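Side-chain contacts in amino acid ABC transporter, periplasmic amino acid-binding protein (Brucella ovis, PDB 4Z9N), which binds glutathione and probably delivers it to an ABC transporter for uptake into the cell: residues 54-59 / 275-280; 259-264 / 269-274. All blocks are in the same frame, centred on the assembly; numbering follows the deposited sequence.

Interaction 1: 54-59 / 275-280; sequences SAIFGD and LGLDKD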
loop_
_atom_site.group_PDB
_atom_site.type_symbol
_atom_site.label_atom_id
_atom_site.label_comp_id
_atom_site.label_asym_id
_atom_site.label_seq_id
_atom_site.Cartn_x
_atom_site.Cartn_y
_atom_site.Cartn_z
ATOM N N SER D 54 9.236 -20.226 3.457
ATOM C CA SER D 54 8.672 -20.835 4.667
ATOM C C SER D 54 7.161 -20.987 4.545
ATOM O O SER D 54 6.601 -22.009 4.917
ATOM C CB SER D 54 9.017 -20.021 5.915
ATOM O OG SER D 54 10.401 -19.736 5.993
ATOM N N ALA D 55 6.507 -19.964 4.006
ATOM C CA ALA D 55 5.071 -20.025 3.746
ATOM C C ALA D 55 4.668 -21.248 2.932
ATOM O O ALA D 55 3.603 -21.830 3.140
ATOM C CB ALA D 55 4.618 -18.750 3.023
ATOM N N ILE D 56 5.522 -21.626 1.990
ATOM C CA ILE D 56 5.188 -22.657 1.023
ATOM C C ILE D 56 5.653 -24.021 1.479
ATOM O O ILE D 56 4.900 -24.993 1.402
ATOM C CB ILE D 56 5.790 -22.331 -0.357
ATOM C CG1 ILE D 56 5.227 -21.009 -0.885
ATOM C CG2 ILE D 56 5.542 -23.467 -1.348
ATOM C CD1 ILE D 56 5.928 -20.516 -2.152
ATOM N N PHE D 57 6.899 -24.084 1.945
ATOM C CA PHE D 57 7.555 -25.359 2.225
ATOM C C PHE D 57 7.744 -25.633 3.712
ATOM O O PHE D 57 8.103 -26.742 4.087
ATOM C CB PHE D 57 8.926 -25.411 1.529
ATOM C CG PHE D 57 8.859 -25.312 0.034
ATOM C CD1 PHE D 57 8.395 -26.376 -0.725
ATOM C CD2 PHE D 57 9.280 -24.163 -0.619
ATOM C CE1 PHE D 57 8.333 -26.285 -2.112
ATOM C CE2 PHE D 57 9.233 -24.074 -2.003
ATOM C CZ PHE D 57 8.756 -25.131 -2.750
ATOM N N GLY D 58 7.515 -24.630 4.558
ATOM C CA GLY D 58 7.790 -24.773 5.978
ATOM C C GLY D 58 9.272 -24.920 6.285
ATOM O O GLY D 58 9.664 -25.489 7.307
ATOM N N ASP D 59 10.099 -24.401 5.383
ATOM C CA ASP D 59 11.548 -24.539 5.479
ATOM C C ASP D 59 12.170 -23.331 4.780
ATOM O O ASP D 59 12.104 -23.236 3.567
ATOM C CB ASP D 59 11.998 -25.860 4.832
ATOM C CG ASP D 59 13.503 -26.106 4.934
ATOM O OD1 ASP D 59 14.270 -25.171 5.246
ATOM O OD2 ASP D 59 13.926 -27.259 4.682
ATOM N N LEU D 275 -5.516 -19.569 -0.003
ATOM C CA LEU D 275 -4.298 -18.952 -0.505
ATOM C C LEU D 275 -3.458 -19.976 -1.278
ATOM O O LEU D 275 -2.522 -19.615 -1.991
ATOM C CB LEU D 275 -3.511 -18.345 0.665
ATOM C CG LEU D 275 -2.257 -17.509 0.439
ATOM C CD1 LEU D 275 -2.599 -16.296 -0.378
ATOM C CD2 LEU D 275 -1.645 -17.126 1.788
ATOM N N GLY D 276 -3.807 -21.255 -1.155
ATOM C CA GLY D 276 -3.071 -22.309 -1.831
ATOM C C GLY D 276 -2.032 -22.955 -0.934
ATOM O O GLY D 276 -1.238 -23.788 -1.371
ATOM N N LEU D 277 -2.050 -22.571 0.340
ATOM C CA LEU D 277 -1.068 -23.050 1.302
ATOM C C LEU D 277 -1.757 -23.888 2.374
ATOM O O LEU D 277 -2.917 -24.252 2.215
ATOM C CB LEU D 277 -0.335 -21.868 1.926
ATOM C CG LEU D 277 0.251 -20.862 0.934
ATOM C CD1 LEU D 277 0.962 -19.773 1.688
ATOM C CD2 LEU D 277 1.218 -21.560 -0.038
ATOM N N ASP D 278 -1.045 -24.190 3.458
ATOM C CA ASP D 278 -1.609 -24.971 4.558
ATOM C C ASP D 278 -2.213 -24.054 5.609
ATOM O O ASP D 278 -1.973 -22.855 5.591
ATOM C CB ASP D 278 -0.543 -25.870 5.181
ATOM C CG ASP D 278 0.029 -26.852 4.185
ATOM O OD1 ASP D 278 -0.749 -27.374 3.360
ATOM O OD2 ASP D 278 1.246 -27.096 4.223
ATOM N N LYS D 279 -3.000 -24.612 6.524
ATOM C CA LYS D 279 -3.721 -23.768 7.478
ATOM C C LYS D 279 -2.760 -22.977 8.366
ATOM O O LYS D 279 -3.063 -21.860 8.781
ATOM C CB LYS D 279 -4.667 -24.607 8.340
ATOM N N ASP D 280 -1.592 -23.543 8.638
ATOM C CA ASP D 280 -0.655 -22.881 9.537
ATOM C C ASP D 280 0.445 -22.121 8.798
ATOM O O ASP D 280 1.563 -22.018 9.295
ATOM C CB ASP D 280 -0.030 -23.910 10.497
ATOM C CG ASP D 280 0.738 -25.009 9.769
ATOM O OD1 ASP D 280 0.581 -25.146 8.540
ATOM O OD2 ASP D 280 1.515 -25.733 10.432
HETATM O O HOH W 1 1.930 -23.833 3.751
#

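Interaction 2: 259-264 / 269-274; sequences IKRLLG and TKIGTD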
loop_
_atom_site.group_PDB
_atom_site.type_symbol
_atom_site.label_atom_id
_atom_site.label_comp_id
_atom_site.label_asym_id
_atom_site.label_seq_id
_atom_site.Cartn_x
_atom_site.Cartn_y
_atom_site.Cartn_z
ATOM N N ILE D 259 -5.544 -13.398 16.654
ATOM C CA ILE D 259 -4.320 -14.182 16.662
ATOM C C ILE D 259 -4.610 -15.630 16.292
ATOM O O ILE D 259 -3.870 -16.252 15.519
ATOM C CB ILE D 259 -3.623 -14.084 18.030
ATOM C CG1 ILE D 259 -3.192 -12.636 18.285
ATOM C CG2 ILE D 259 -2.434 -15.023 18.101
ATOM C CD1 ILE D 259 -2.519 -12.427 19.662
ATOM N N LYS D 260 -5.703 -16.154 16.834
ATOM C CA LYS D 260 -6.137 -17.514 16.537
ATOM C C LYS D 260 -6.368 -17.679 15.031
ATOM O O LYS D 260 -5.965 -18.680 14.429
ATOM C CB LYS D 260 -7.411 -17.843 17.318
ATOM C CG LYS D 260 -7.952 -19.243 17.059
ATOM C CD LYS D 260 -9.241 -19.514 17.830
ATOM C CE LYS D 260 -9.017 -19.450 19.321
ATOM N NZ LYS D 260 -10.202 -19.958 20.067
ATOM N N ARG D 261 -7.010 -16.679 14.431
ATOM C CA ARG D 261 -7.318 -16.707 13.008
ATOM C C ARG D 261 -6.032 -16.568 12.190
ATOM O O ARG D 261 -5.812 -17.316 11.231
ATOM C CB ARG D 261 -8.325 -15.598 12.659
ATOM C CG ARG D 261 -8.747 -15.569 11.189
ATOM C CD ARG D 261 -9.912 -14.612 10.934
ATOM N NE ARG D 261 -9.572 -13.234 11.293
ATOM C CZ ARG D 261 -10.058 -12.597 12.358
ATOM N NH1 ARG D 261 -10.931 -13.206 13.155
ATOM N NH2 ARG D 261 -9.689 -11.344 12.613
ATOM N N LEU D 262 -5.173 -15.631 12.582
ATOM C CA LEU D 262 -3.891 -15.432 11.894
ATOM C C LEU D 262 -3.053 -16.710 11.899
ATOM O O LEU D 262 -2.483 -17.086 10.882
ATOM C CB LEU D 262 -3.087 -14.301 12.547
ATOM C CG LEU D 262 -1.743 -13.985 11.883
ATOM C CD1 LEU D 262 -1.952 -13.423 10.465
ATOM C CD2 LEU D 262 -0.891 -13.046 12.739
ATOM N N LEU D 263 -2.994 -17.387 13.040
ATOM C CA LEU D 263 -2.092 -18.534 13.164
ATOM C C LEU D 263 -2.745 -19.862 12.768
ATOM O O LEU D 263 -2.158 -20.925 12.964
ATOM C CB LEU D 263 -1.542 -18.618 14.591
ATOM C CG LEU D 263 -0.737 -17.368 14.952
ATOM C CD1 LEU D 263 -0.143 -17.484 16.338
ATOM C CD2 LEU D 263 0.368 -17.117 13.918
ATOM N N GLY D 264 -3.941 -19.796 12.190
ATOM C CA GLY D 264 -4.613 -20.979 11.681
ATOM C C GLY D 264 -5.172 -21.905 12.745
ATOM O O GLY D 264 -5.353 -23.104 12.502
ATOM N N THR D 269 -11.247 -22.960 9.540
ATOM C CA THR D 269 -10.751 -21.782 8.834
ATOM C C THR D 269 -10.255 -22.201 7.446
ATOM O O THR D 269 -9.762 -23.319 7.259
ATOM C CB THR D 269 -9.624 -21.074 9.614
ATOM O OG1 THR D 269 -9.259 -19.864 8.935
ATOM C CG2 THR D 269 -8.399 -21.982 9.744
ATOM N N LYS D 270 -10.394 -21.305 6.473
ATOM C CA LYS D 270 -10.075 -21.624 5.082
ATOM C C LYS D 270 -9.072 -20.637 4.499
ATOM O O LYS D 270 -8.809 -20.645 3.302
ATOM C CB LYS D 270 -11.346 -21.630 4.234
ATOM N N ILE D 271 -8.511 -19.795 5.353
ATOM C CA ILE D 271 -7.625 -18.717 4.901
ATOM C C ILE D 271 -6.394 -19.240 4.183
ATOM O O ILE D 271 -6.110 -18.844 3.052
ATOM C CB ILE D 271 -7.237 -17.831 6.088
ATOM C CG1 ILE D 271 -8.463 -17.028 6.512
ATOM C CG2 ILE D 271 -6.052 -16.922 5.737
ATOM C CD1 ILE D 271 -8.258 -16.206 7.741
ATOM N N GLY D 272 -5.663 -20.136 4.834
ATOM C CA GLY D 272 -4.441 -20.659 4.251
ATOM C C GLY D 272 -4.709 -21.449 2.993
ATOM O O GLY D 272 -4.004 -21.292 1.997
ATOM N N THR D 273 -5.741 -22.288 3.016
ATOM C CA THR D 273 -5.997 -23.159 1.876
ATOM C C THR D 273 -6.589 -22.375 0.692
ATOM O O THR D 273 -6.365 -22.740 -0.470
ATOM C CB THR D 273 -6.919 -24.341 2.261
ATOM O OG1 THR D 273 -8.153 -23.846 2.790
ATOM C CG2 THR D 273 -6.250 -25.210 3.310
ATOM N N ASP D 274 -7.313 -21.290 0.970
ATOM C CA ASP D 274 -7.780 -20.424 -0.115
ATOM C C ASP D 274 -6.589 -19.741 -0.770
ATOM O O ASP D 274 -6.639 -19.386 -1.946
ATOM C CB ASP D 274 -8.779 -19.367 0.375
ATOM C CG ASP D 274 -10.200 -19.902 0.488
ATOM O OD1 ASP D 274 -10.459 -21.056 0.076
ATOM O OD2 ASP D 274 -11.066 -19.150 0.976
HETATM O O HOH W 2 -6.727 -19.030 9.673
#

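Interaction 1: 54-59 / 275-280
Leu-277, in the loop after helix 271-274, points toward the last turn of helix 44-57, where its two methyl groups meet Ala-55 and Ile-56. With CG lying opposite its own carbonyl carbon (chi1 -51°), the isobutyl fork is carried forward. Its CD1 branch meets the methyl of Ala-55, CD1 to CB being 4.0 Å, while its CD2 branch comes to 4.1 Å from CG1 of Ile-56. The Leu-277 and Ile-56 side chains approach at a slant, so one branch touches a methylene and the chains do not lie along each other. Although the CA-CB bond of Ile-56 leads away from the loop, CG1 stays beside the backbone N (chi1 -61°) and is thereby near enough to be touched; the side chain also packs on Leu-12 and Val-15 of helix 11-18. The short side chain of Ala-55 is consistent with the close approach of Leu-277 to its carbonyl.

That carbonyl O lies close to both leucine methyls, 3.6 Å from CD1 of Leu-277, and accepts a hydrogen bond of 2.7 Å from a water. The water in turn accepts from N of Asp-278 at 3.0 Å and donates a weak bond to OD2 of the same residue. Gly-58 ends the helix with positive phi, and Gly-276, also with positive phi, forms a Schellman motif after helix 271-274. The contact thus packs the C-terminal end of helix 44-57, in the family 3 solute-binding region, on the loop before helix 281-289, with Trp-224 and Thr-231 of helix 222-240 alongside. No direct hydrogen bond joins the segments: hydrophobic contact supplies the direct grip, and the water carries the polar link, allowing leucine to pack beside a carbonyl that already has a partner.

Interaction 2: 259-264 / 269-274
A Schellman motif ends helix 257-262, and the short connection that follows brings Ile-271, in the first turn of helix 271-274, back against Arg-261. The contact is made by the aliphatic part of the arginine: the CD1 methyl of Ile-271 comes in at an angle across the methylenes, 3.5 Å from CG of Arg-261 and 3.9 Å from its CD. Arg-261 extends with CG anti to the backbone N (chi1 -178°) and bends at chi3 (60°), presenting its methylenes to the isoleucine while its charged end is engaged elsewhere. The guanidinium pairs through NH2 with Asp-258, through NE with the carbonyl of Val-327, and through NH1 with Asp-149 of the second subunit. Arginine thus fits a boundary position, aliphatic along its stem and ionic at its head.

Beside this pair, CG2 of Thr-269 rests 4.3 Å from the carbonyl O of Gly-264. A water joins the same two segments, donating to O of Arg-261 at a doubtfully short distance and hydrogen-bonding to OG1 of Thr-269 at 2.8 Å. Threonine can serve in both ways because it carries a methyl and a hydroxyl on one carbon. Gly-264, with positive phi, is the C-prime residue: its N bonds to O of Arg-261, and N of Ala-265 to O of Lys-260, the paired bonds of the Schellman C-cap that closes helix 257-262 before the loop to helix 271-274.

Overall arrangement
Both interactions lie on the same side of the chain's centre, their own centres about 11 Å apart, and they meet where N of Leu-277 probably bonds to O of Gly-272. Helix 271-274 is their common element: interaction 2 involves its first residue, Ile-271, whereas interaction 1 uses the loop leaving its end. Interaction 1 is the buried one, joining parts far apart in sequence through purely aliphatic side chains. Interaction 2 lies at the surface and joins neighbours in sequence; there an isoleucine rests on the stem of an arginine whose charge reaches the second subunit. Neither has a direct hydrogen bond between segments; in each, a water takes up a carbonyl near a helix C-terminus.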